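Long-range contact in uncharacterized protein (Legionella longbeachae NSW150, PDB 4JZA), which probably removes the 3-phosphate from phosphatidylinositol 3-phosphate, acting on lipid metabolism in the interaction of pathogen and host: residues Leu411-Ala423 against Ser549-Leu561. Residues are numbered along the deposited sequence; the frame is centred on the assembly and turned at random.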
ATOM      1  N   LEU A 411      -3.110  -7.453  33.406  1.00 58.41           N
ATOM      2  CA  LEU A 411      -2.208  -6.455  32.857  1.00 60.32           C
ATOM      3  C   LEU A 411      -2.065  -6.584  31.362  1.00 58.94           C
ATOM      4  O   LEU A 411      -2.128  -7.700  30.797  1.00 57.37           O
ATOM      5  CB  LEU A 411      -0.821  -6.621  33.424  1.00 62.19           C
ATOM      6  CG  LEU A 411      -0.426  -5.763  34.594  1.00 64.10           C
ATOM      7  CD1 LEU A 411       1.099  -5.842  34.633  1.00 65.89           C
ATOM      8  CD2 LEU A 411      -0.921  -4.328  34.436  1.00 69.90           C
ATOM      9  N   ALA A 412      -1.835  -5.443  30.729  1.00 54.06           N
ATOM     10  CA  ALA A 412      -1.798  -5.398  29.275  1.00 51.09           C
ATOM     11  C   ALA A 412      -0.871  -4.320  28.853  1.00 51.20           C
ATOM     12  O   ALA A 412      -1.001  -3.178  29.306  1.00 55.02           O
ATOM     13  CB  ALA A 412      -3.167  -5.103  28.735  1.00 48.16           C
ATOM     14  N   ILE A 413       0.033  -4.652  27.941  1.00 50.83           N
ATOM     15  CA  ILE A 413       0.966  -3.650  27.440  1.00 48.33           C
ATOM     16  C   ILE A 413       0.677  -3.304  25.999  1.00 47.28           C
ATOM     17  O   ILE A 413       0.276  -4.167  25.207  1.00 46.75           O
ATOM     18  CB  ILE A 413       2.409  -4.107  27.605  1.00 50.45           C
ATOM     19  CG1 ILE A 413       3.350  -2.938  27.325  1.00 52.65           C
ATOM     20  CG2 ILE A 413       2.725  -5.315  26.728  1.00 51.31           C
ATOM     21  CD1 ILE A 413       4.712  -3.154  27.928  1.00 53.75           C
ATOM     22  N   LEU A 414       0.821  -2.018  25.684  1.00 48.54           N
ATOM     23  CA  LEU A 414       0.855  -1.518  24.291  1.00 46.49           C
ATOM     24  C   LEU A 414       2.242  -0.967  24.016  1.00 45.22           C
ATOM     25  O   LEU A 414       2.547   0.195  24.294  1.00 42.16           O
ATOM     26  CB  LEU A 414      -0.177  -0.418  24.082  1.00 50.40           C
ATOM     27  CG  LEU A 414      -0.656  -0.065  22.676  1.00 51.91           C
ATOM     28  CD1 LEU A 414      -1.718   1.030  22.698  1.00 53.17           C
ATOM     29  CD2 LEU A 414       0.517   0.337  21.819  1.00 51.72           C
ATOM     30  N   GLN A 415       3.108  -1.826  23.504  1.00 46.98           N
ATOM     31  CA  GLN A 415       4.493  -1.459  23.296  1.00 48.72           C
ATOM     32  C   GLN A 415       4.719  -1.022  21.862  1.00 49.44           C
ATOM     33  O   GLN A 415       4.600  -1.814  20.946  1.00 51.70           O
ATOM     34  CB  GLN A 415       5.394  -2.639  23.626  1.00 48.27           C
ATOM     35  CG  GLN A 415       6.846  -2.272  23.822  1.00 50.63           C
ATOM     36  CD  GLN A 415       7.738  -3.482  23.839  1.00 52.33           C
ATOM     37  OE1 GLN A 415       7.737  -4.274  22.906  1.00 58.07           O
ATOM     38  NE2 GLN A 415       8.506  -3.632  24.898  1.00 48.13           N
ATOM     39  N   THR A 416       5.037   0.249  21.673  1.00 49.05           N
ATOM     40  CA  THR A 416       5.233   0.770  20.338  1.00 50.56           C
ATOM     41  C   THR A 416       6.688   1.093  20.082  1.00 50.63           C
ATOM     42  O   THR A 416       7.369   1.664  20.920  1.00 47.94           O
ATOM     43  CB  THR A 416       4.396   2.032  20.088  1.00 52.36           C
ATOM     44  OG1 THR A 416       4.852   3.084  20.936  1.00 50.63           O
ATOM     45  CG2 THR A 416       2.943   1.763  20.363  1.00 54.67           C
ATOM     46  N   LEU A 417       7.153   0.724  18.900  1.00 49.28           N
ATOM     47  CA  LEU A 417       8.515   0.998  18.502  1.00 49.19           C
ATOM     48  C   LEU A 417       8.531   2.030  17.392  1.00 46.14           C
ATOM     49  O   LEU A 417       8.783   1.705  16.250  1.00 41.26           O
ATOM     50  CB  LEU A 417       9.186  -0.290  18.042  1.00 50.98           C
ATOM     51  CG  LEU A 417       9.167  -1.395  19.094  1.00 51.51           C
ATOM     52  CD1 LEU A 417       9.692  -2.707  18.548  1.00 47.94           C
ATOM     53  CD2 LEU A 417       9.939  -0.976  20.331  1.00 53.35           C
ATOM     54  N   ILE A 418       8.249   3.277  17.738  1.00 46.06           N
ATOM     55  CA  ILE A 418       8.232   4.348  16.759  1.00 44.28           C
ATOM     56  C   ILE A 418       8.982   5.570  17.263  1.00 41.94           C
ATOM     57  O   ILE A 418       9.255   5.690  18.443  1.00 43.61           O
ATOM     58  CB  ILE A 418       6.800   4.726  16.347  1.00 43.63           C
ATOM     59  CG1 ILE A 418       6.122   5.557  17.425  1.00 42.26           C
ATOM     60  CG2 ILE A 418       5.989   3.484  16.046  1.00 42.64           C
ATOM     61  CD1 ILE A 418       4.687   5.879  17.104  1.00 40.02           C
ATOM     62  N   SER A 419       9.322   6.469  16.352  1.00 40.26           N
ATOM     63  CA  SER A 419      10.158   7.610  16.682  1.00 43.39           C
ATOM     64  C   SER A 419       9.576   8.941  16.245  1.00 43.22           C
ATOM     65  O   SER A 419       9.879   9.434  15.168  1.00 43.10           O
ATOM     66  CB  SER A 419      11.537   7.432  16.066  1.00 42.74           C
ATOM     67  OG  SER A 419      12.028   6.142  16.330  1.00 45.09           O
ATOM     68  N   PRO A 420       8.750   9.521  17.102  1.00 44.88           N
ATOM     69  CA  PRO A 420       8.168  10.849  16.879  1.00 47.01           C
ATOM     70  C   PRO A 420       9.254  11.866  16.672  1.00 49.57           C
ATOM     71  O   PRO A 420      10.235  11.827  17.395  1.00 55.38           O
ATOM     72  CB  PRO A 420       7.457  11.154  18.193  1.00 46.25           C
ATOM     73  CG  PRO A 420       7.235   9.826  18.804  1.00 46.25           C
ATOM     74  CD  PRO A 420       8.381   8.970  18.402  1.00 45.46           C
ATOM     75  N   ILE A 421       9.094  12.743  15.688  1.00 52.89           N
ATOM     76  CA  ILE A 421      10.070  13.798  15.382  1.00 54.13           C
ATOM     77  C   ILE A 421       9.284  14.999  14.903  1.00 54.28           C
ATOM     78  O   ILE A 421       8.489  14.848  13.981  1.00 55.21           O
ATOM     79  CB  ILE A 421      11.091  13.305  14.322  1.00 58.10           C
ATOM     80  CG1 ILE A 421      12.145  14.366  14.033  1.00 61.13           C
ATOM     81  CG2 ILE A 421      10.435  12.860  13.005  1.00 58.93           C
ATOM     82  CD1 ILE A 421      13.399  14.177  14.851  1.00 66.10           C
ATOM     83  N   HIS A 422       9.422  16.157  15.565  1.00 60.98           N
ATOM     84  CA  HIS A 422       8.741  17.404  15.115  1.00 64.39           C
ATOM     85  C   HIS A 422       9.355  17.903  13.798  1.00 68.06           C
ATOM     86  O   HIS A 422      10.491  17.552  13.440  1.00 64.39           O
ATOM     87  CB  HIS A 422       8.807  18.538  16.154  1.00 70.94           C
ATOM     88  CG  HIS A 422       7.800  18.431  17.262  1.00 81.62           C
ATOM     89  ND1 HIS A 422       6.577  19.085  17.240  1.00 79.67           N
ATOM     90  CD2 HIS A 422       7.855  17.765  18.445  1.00 82.86           C
ATOM     91  CE1 HIS A 422       5.917  18.811  18.356  1.00 86.30           C
ATOM     92  NE2 HIS A 422       6.671  18.013  19.102  1.00 90.58           N
ATOM     93  N   ALA A 423       8.603  18.734  13.080  1.00 70.64           N
ATOM     94  CA  ALA A 423       9.100  19.314  11.843  1.00 66.92           C
ATOM     95  C   ALA A 423      10.335  20.201  12.050  1.00 67.77           C
ATOM     96  O   ALA A 423      11.182  20.302  11.179  1.00 65.62           O
ATOM     97  CB  ALA A 423       8.005  20.096  11.161  1.00 65.03           C
ATOM     98  N   SER A 549       3.654  -2.913  18.409  1.00 40.77           N
ATOM     99  CA  SER A 549       3.789  -2.614  17.009  1.00 40.27           C
ATOM    100  C   SER A 549       4.939  -1.662  16.790  1.00 40.89           C
ATOM    101  O   SER A 549       5.365  -0.967  17.705  1.00 41.47           O
ATOM    102  CB  SER A 549       2.535  -1.962  16.502  1.00 39.45           C
ATOM    103  OG  SER A 549       2.434  -0.677  17.053  1.00 42.49           O
ATOM    104  N   CYS A 550       5.447  -1.669  15.565  1.00 39.06           N
ATOM    105  CA  CYS A 550       6.189  -0.560  15.018  1.00 37.70           C
ATOM    106  C   CYS A 550       5.211   0.088  14.046  1.00 39.23           C
ATOM    107  O   CYS A 550       4.049  -0.198  14.126  1.00 42.51           O
ATOM    108  CB  CYS A 550       7.427  -1.065  14.322  1.00 35.98           C
ATOM    109  SG  CYS A 550       7.137  -2.347  13.086  0.95 33.20           S
ATOM    110  N   VAL A 551       5.634   0.967  13.153  1.00 38.17           N
ATOM    111  CA  VAL A 551       4.650   1.635  12.296  1.00 39.88           C
ATOM    112  C   VAL A 551       3.916   0.610  11.411  1.00 40.26           C
ATOM    113  O   VAL A 551       2.710   0.679  11.240  1.00 39.59           O
ATOM    114  CB  VAL A 551       5.300   2.729  11.390  1.00 39.34           C
ATOM    115  CG1 VAL A 551       4.303   3.260  10.379  1.00 36.73           C
ATOM    116  CG2 VAL A 551       5.836   3.889  12.225  1.00 40.70           C
ATOM    117  N   SER A 552       4.662  -0.298  10.805  1.00 39.79           N
ATOM    118  CA  SER A 552       4.096  -1.282   9.905  1.00 38.92           C
ATOM    119  C   SER A 552       3.897  -2.651  10.553  1.00 42.41           C
ATOM    120  O   SER A 552       3.196  -3.490  10.008  1.00 46.66           O
ATOM    121  CB  SER A 552       5.056  -1.510   8.768  1.00 38.55           C
ATOM    122  OG  SER A 552       6.236  -2.132   9.263  1.00 37.71           O
ATOM    123  N   GLY A 553       4.586  -2.894  11.654  1.00 43.61           N
ATOM    124  CA  GLY A 553       4.502  -4.165  12.333  1.00 44.04           C
ATOM    125  C   GLY A 553       5.360  -5.250  11.718  1.00 44.67           C
ATOM    126  O   GLY A 553       5.312  -6.385  12.156  1.00 41.39           O
ATOM    127  N   LYS A 554       6.133  -4.921  10.692  1.00 40.36           N
ATOM    128  CA  LYS A 554       7.000  -5.921  10.096  1.00 41.58           C
ATOM    129  C   LYS A 554       8.483  -5.686  10.294  1.00 42.91           C
ATOM    130  O   LYS A 554       9.288  -6.523   9.925  1.00 43.24           O
ATOM    131  CB  LYS A 554       6.701  -6.083   8.608  1.00 38.65           C
ATOM    132  CG  LYS A 554       6.269  -4.815   7.914  1.00 39.43           C
ATOM    133  CD  LYS A 554       6.219  -5.021   6.417  1.00 39.56           C
ATOM    134  CE  LYS A 554       6.399  -3.714   5.674  1.00 39.32           C
ATOM    135  NZ  LYS A 554       7.828  -3.362   5.503  1.00 42.17           N
ATOM    136  N   ASP A 555       8.853  -4.554  10.866  1.00 42.33           N
ATOM    137  CA  ASP A 555      10.260  -4.192  10.892  1.00 40.81           C
ATOM    138  C   ASP A 555      10.908  -4.149  12.265  1.00 37.72           C
ATOM    139  O   ASP A 555      11.548  -5.100  12.667  1.00 35.40           O
ATOM    140  CB  ASP A 555      10.479  -2.907  10.108  1.00 40.16           C
ATOM    141  CG  ASP A 555      10.079  -3.052   8.663  1.00 45.69           C
ATOM    142  OD1 ASP A 555      10.512  -4.023   8.027  1.00 53.46           O
ATOM    143  OD2 ASP A 555       9.321  -2.215   8.155  1.00 46.66           O
ATOM    144  N   ARG A 556      10.724  -3.065  12.993  1.00 34.33           N
ATOM    145  CA  ARG A 556      11.285  -2.978  14.322  1.00 33.95           C
ATOM    146  C   ARG A 556      10.669  -4.055  15.193  1.00 34.70           C
ATOM    147  O   ARG A 556      11.335  -4.651  16.024  1.00 34.84           O
ATOM    148  CB  ARG A 556      11.079  -1.593  14.908  1.00 35.04           C
ATOM    149  CG  ARG A 556      12.157  -0.622  14.485  1.00 37.79           C
ATOM    150  CD  ARG A 556      12.073   0.687  15.237  1.00 39.16           C
ATOM    151  NE  ARG A 556      12.536   0.546  16.604  1.00 40.60           N
ATOM    152  CZ  ARG A 556      12.510   1.516  17.502  1.00 41.57           C
ATOM    153  NH1 ARG A 556      12.049   2.702  17.176  1.00 42.18           N
ATOM    154  NH2 ARG A 556      12.944   1.297  18.721  1.00 44.34           N
ATOM    155  N   LYS A 557       9.387  -4.293  14.986  1.00 35.06           N
ATOM    156  CA  LYS A 557       8.655  -5.306  15.714  1.00 38.09           C
ATOM    157  C   LYS A 557       9.207  -6.698  15.456  1.00 39.67           C
ATOM    158  O   LYS A 557       9.269  -7.518  16.354  1.00 41.74           O
ATOM    159  CB  LYS A 557       7.182  -5.252  15.335  1.00 40.47           C
ATOM    160  CG  LYS A 557       6.301  -6.173  16.149  1.00 42.97           C
ATOM    161  CD  LYS A 557       6.377  -5.834  17.619  1.00 45.44           C
ATOM    162  CE  LYS A 557       5.632  -6.860  18.442  1.00 48.01           C
ATOM    163  NZ  LYS A 557       5.899  -6.677  19.888  1.00 54.94           N
ATOM    164  N   ALA A 558       9.586  -6.967  14.219  1.00 40.78           N
ATOM    165  CA  ALA A 558      10.186  -8.240  13.873  1.00 41.71           C
ATOM    166  C   ALA A 558      11.501  -8.419  14.605  1.00 42.78           C
ATOM    167  O   ALA A 558      11.831  -9.503  15.036  1.00 44.91           O
ATOM    168  CB  ALA A 558      10.401  -8.338  12.379  1.00 42.30           C
ATOM    169  N   ILE A 559      12.263  -7.344  14.711  1.00 43.69           N
ATOM    170  CA  ILE A 559      13.524  -7.372  15.431  1.00 43.88           C
ATOM    171  C   ILE A 559      13.347  -7.652  16.923  1.00 44.94           C
ATOM    172  O   ILE A 559      14.131  -8.378  17.512  1.00 45.76           O
ATOM    173  CB  ILE A 559      14.343  -6.098  15.156  1.00 45.93           C
ATOM    174  CG1 ILE A 559      14.907  -6.149  13.745  1.00 46.99           C
ATOM    175  CG2 ILE A 559      15.491  -5.946  16.132  1.00 49.34           C
ATOM    176  CD1 ILE A 559      15.226  -4.793  13.175  1.00 48.16           C
ATOM    177  N   GLU A 560      12.321  -7.069  17.530  1.00 44.05           N
ATOM    178  CA  GLU A 560      12.037  -7.318  18.930  1.00 42.15           C
ATOM    179  C   GLU A 560      11.691  -8.773  19.162  1.00 40.54           C
ATOM    180  O   GLU A 560      12.123  -9.375  20.131  1.00 39.20           O
ATOM    181  CB  GLU A 560      10.872  -6.460  19.401  1.00 44.33           C
ATOM    182  CG  GLU A 560      10.483  -6.704  20.852  1.00 52.07           C
ATOM    183  CD  GLU A 560       9.337  -7.686  21.020  1.00 55.02           C
ATOM    184  OE1 GLU A 560       8.326  -7.553  20.319  1.00 53.21           O
ATOM    185  OE2 GLU A 560       9.435  -8.586  21.870  1.00 55.37           O
ATOM    186  N   LEU A 561      10.897  -9.332  18.262  1.00 37.29           N
ATOM    187  CA  LEU A 561      10.471 -10.715  18.369  1.00 38.93           C
ATOM    188  C   LEU A 561      11.625 -11.687  18.275  1.00 39.72           C
ATOM    189  O   LEU A 561      11.671 -12.668  18.990  1.00 43.76           O
ATOM    190  CB  LEU A 561       9.437 -11.042  17.303  1.00 40.69           C
ATOM    191  CG  LEU A 561       8.100 -10.336  17.462  1.00 40.15           C
ATOM    192  CD1 LEU A 561       7.148 -10.791  16.380  1.00 40.12           C
ATOM    193  CD2 LEU A 561       7.516 -10.599  18.832  1.00 39.82           C
TER
HETATM  194  O   HOH W   1       8.433   1.793  13.429  1.00 33.63           O
HETATM  195  O   HOH W   2      11.534   4.156  14.801  1.00 34.30           O
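Gln415 and Leu417 receive Ser549 between them in a parallel beta bridge that joins strand 412-416 to strand 545-549. Just past the bridge, Cys550 to Arg556 spell the CX5R signature of cysteine-based phosphatases, consistent with a phosphate-binding loop set between a strand end and the helix starting at Arg556. In this worked example the neighbouring strand meets both loop and helix. Ser549 N donates to Gln415 O, an oxygen whose place is less sure, while the side-chain amide of Gln415 is held by Ser532, Glu535 and Gln536 of helix 524-542. Thr416 sets its CG2 4.1 Å from Ser549 OG, and its OG1 is bonded to Asn465. Leu417 N closes the bridge on Ser549 O at 2.7 Å, lying in the carbonyl plane. Leu417 makes the segment's largest contact: its CG stands anti to the carbonyl carbon (chi1 -57°), CD1 reaches the first helical turn 3.6 Å from Arg556 O, and CB sits 3.7 Å above the plane of the Arg556 guanidinium, offset toward the rim. A bend in the Arg556 chain (chi3 74°) carries that flat group across Leu417. Leu417 O accepts from a water, which in turn accepts from Val551 N, tying the strand end to the loop backbone. Next, Ile418 lays CG2 3.8 Å from Val551 CG2, the two side chains crossing at about a right angle. Ser419, its OG also bonded to Tyr468 N, finishes the approach: a second water, in the guanidinium plane at its edge, accepts from Arg556 NH1 at 2.8 Å and lies 2.6 Å from Ser419 OG.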